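Local coordinates for protein MdcD (PDB 5VIP) that probably serves as the beta subunit of a biotin-independent malonate decarboxylase, taking part in carboxyl transfer and decarboxylation, at residues B[173-178]-B[222-227]. Residues are numbered along the deposited sequence; the frame is centred on the assembly and turned at random.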
# COMPACT_ATOMS: atom_id res chain seq x y z
N VAL B 173 -0.48 -14.66 6.50
CA VAL B 173 -0.20 -14.92 5.10
C VAL B 173 0.10 -16.40 4.89
O VAL B 173 1.05 -16.94 5.48
CB VAL B 173 1.01 -14.09 4.58
CG1 VAL B 173 1.32 -14.47 3.14
CG2 VAL B 173 0.72 -12.60 4.71
N LEU B 174 -0.71 -17.06 4.07
CA LEU B 174 -0.57 -18.49 3.86
C LEU B 174 -0.10 -18.71 2.43
O LEU B 174 -0.65 -18.13 1.50
CB LEU B 174 -1.88 -19.25 4.11
CG LEU B 174 -2.75 -18.81 5.31
CD1 LEU B 174 -3.94 -19.75 5.53
CD2 LEU B 174 -1.93 -18.62 6.56
N VAL B 175 0.92 -19.55 2.26
CA VAL B 175 1.48 -19.77 0.93
C VAL B 175 1.63 -21.25 0.61
O VAL B 175 1.73 -22.09 1.51
CB VAL B 175 2.85 -19.08 0.78
CG1 VAL B 175 2.72 -17.55 0.91
CG2 VAL B 175 3.84 -19.65 1.81
N THR B 176 1.65 -21.57 -0.68
CA THR B 176 1.96 -22.92 -1.13
C THR B 176 3.38 -22.94 -1.69
O THR B 176 4.03 -21.89 -1.79
CB THR B 176 0.98 -23.39 -2.23
OG1 THR B 176 1.11 -22.53 -3.37
CG2 THR B 176 -0.45 -23.34 -1.73
N ARG B 177 3.85 -24.12 -2.08
CA ARG B 177 5.14 -24.25 -2.74
C ARG B 177 5.19 -23.47 -4.06
O ARG B 177 6.22 -22.90 -4.41
CB ARG B 177 5.47 -25.72 -3.00
CG ARG B 177 6.82 -25.91 -3.67
CD ARG B 177 7.45 -27.28 -3.39
NE ARG B 177 8.90 -27.27 -3.60
CZ ARG B 177 9.50 -26.99 -4.75
NH1 ARG B 177 8.80 -26.73 -5.85
NH2 ARG B 177 10.83 -27.00 -4.81
N GLU B 178 4.08 -23.46 -4.79
CA GLU B 178 4.02 -22.77 -6.09
C GLU B 178 3.82 -21.25 -5.98
O GLU B 178 3.82 -20.53 -6.99
CB GLU B 178 2.90 -23.35 -6.95
CG GLU B 178 3.33 -24.53 -7.84
CD GLU B 178 4.45 -24.16 -8.80
OE1 GLU B 178 4.16 -23.58 -9.87
OE2 GLU B 178 5.63 -24.45 -8.49
N ASP B 222 3.18 -17.08 7.31
CA ASP B 222 2.83 -17.71 8.57
C ASP B 222 2.65 -19.22 8.47
O ASP B 222 2.85 -19.94 9.44
CB ASP B 222 1.58 -17.06 9.12
CG ASP B 222 1.78 -15.58 9.36
OD1 ASP B 222 2.40 -15.23 10.39
OD2 ASP B 222 1.35 -14.76 8.50
N ALA B 223 2.26 -19.70 7.30
CA ALA B 223 2.12 -21.13 7.10
C ALA B 223 2.47 -21.49 5.66
O ALA B 223 2.23 -20.71 4.74
CB ALA B 223 0.72 -21.60 7.44
N TYR B 224 3.02 -22.69 5.50
CA TYR B 224 3.43 -23.26 4.22
C TYR B 224 2.51 -24.46 3.96
O TYR B 224 2.60 -25.46 4.64
CB TYR B 224 4.91 -23.68 4.29
CG TYR B 224 5.49 -24.34 3.07
CD1 TYR B 224 5.53 -23.69 1.85
CD2 TYR B 224 6.06 -25.61 3.15
CE1 TYR B 224 6.08 -24.29 0.73
CE2 TYR B 224 6.62 -26.22 2.04
CZ TYR B 224 6.63 -25.56 0.83
OH TYR B 224 7.19 -26.15 -0.28
N LEU B 225 1.63 -24.34 2.97
CA LEU B 225 0.56 -25.33 2.78
C LEU B 225 0.80 -26.25 1.60
O LEU B 225 1.32 -25.83 0.57
CB LEU B 225 -0.78 -24.62 2.57
CG LEU B 225 -1.14 -23.48 3.52
CD1 LEU B 225 -2.53 -22.93 3.21
CD2 LEU B 225 -1.05 -23.94 4.96
N ALA B 226 0.40 -27.51 1.75
CA ALA B 226 0.34 -28.44 0.63
C ALA B 226 -0.69 -27.94 -0.36
O ALA B 226 -1.66 -27.30 0.04
CB ALA B 226 -0.04 -29.85 1.11
N ASP B 227 -0.51 -28.27 -1.64
CA ASP B 227 -1.48 -27.86 -2.64
C ASP B 227 -2.66 -28.81 -2.60
O ASP B 227 -2.80 -29.71 -3.42
CB ASP B 227 -0.86 -27.83 -4.04
CG ASP B 227 -1.85 -27.38 -5.10
OD1 ASP B 227 -2.90 -26.81 -4.73
OD2 ASP B 227 -1.59 -27.61 -6.30
O HOH W 1 2.70 -26.52 -1.49
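D222 turns CG anti to its own carbonyl carbon (chi1 -60°), while Y224 sets CG anti to its backbone N (chi1 178°), so the carboxylate reaches V173 N and the ring reaches R177. D222 suits the strand start: its OD2 takes the V173 N-H through the anti lone pair at 2.7 Å, and its own N gives a bond of 2.8 Å to V173 O. The same OD2 forms a salt bridge with R249, which probably keeps the acid ionised. Parallel pairing continues as V175 N donates to A223 O (3.0 Å) and V175 O accepts from L225 N (2.7 Å), both nearly straight. R177 N and L225 O, 4.0 Å apart, do not bond directly; one water bridges them, accepting from R177 N and donating to L225 O. On one face the side chains of L174 and L225 cross obliquely, L225 CD1 lying 3.8 Å from L174 CB; these branched leucines and the small A223 meet helix 229-242, L174 touching V236 and Y239, A223 Y239, and L225 S235. On the other, the long, flat Y224 lies alongside the extended R177 chain, its OH 3.2 Å from R177 CB, with guanidinium and ring planes 63° apart. The short strand 223-225 thus joins the edge of the parallel part of the central sheet, packed against a helix as in the alpha/beta crotonase (ClpP) fold of carboxyltransferase domains.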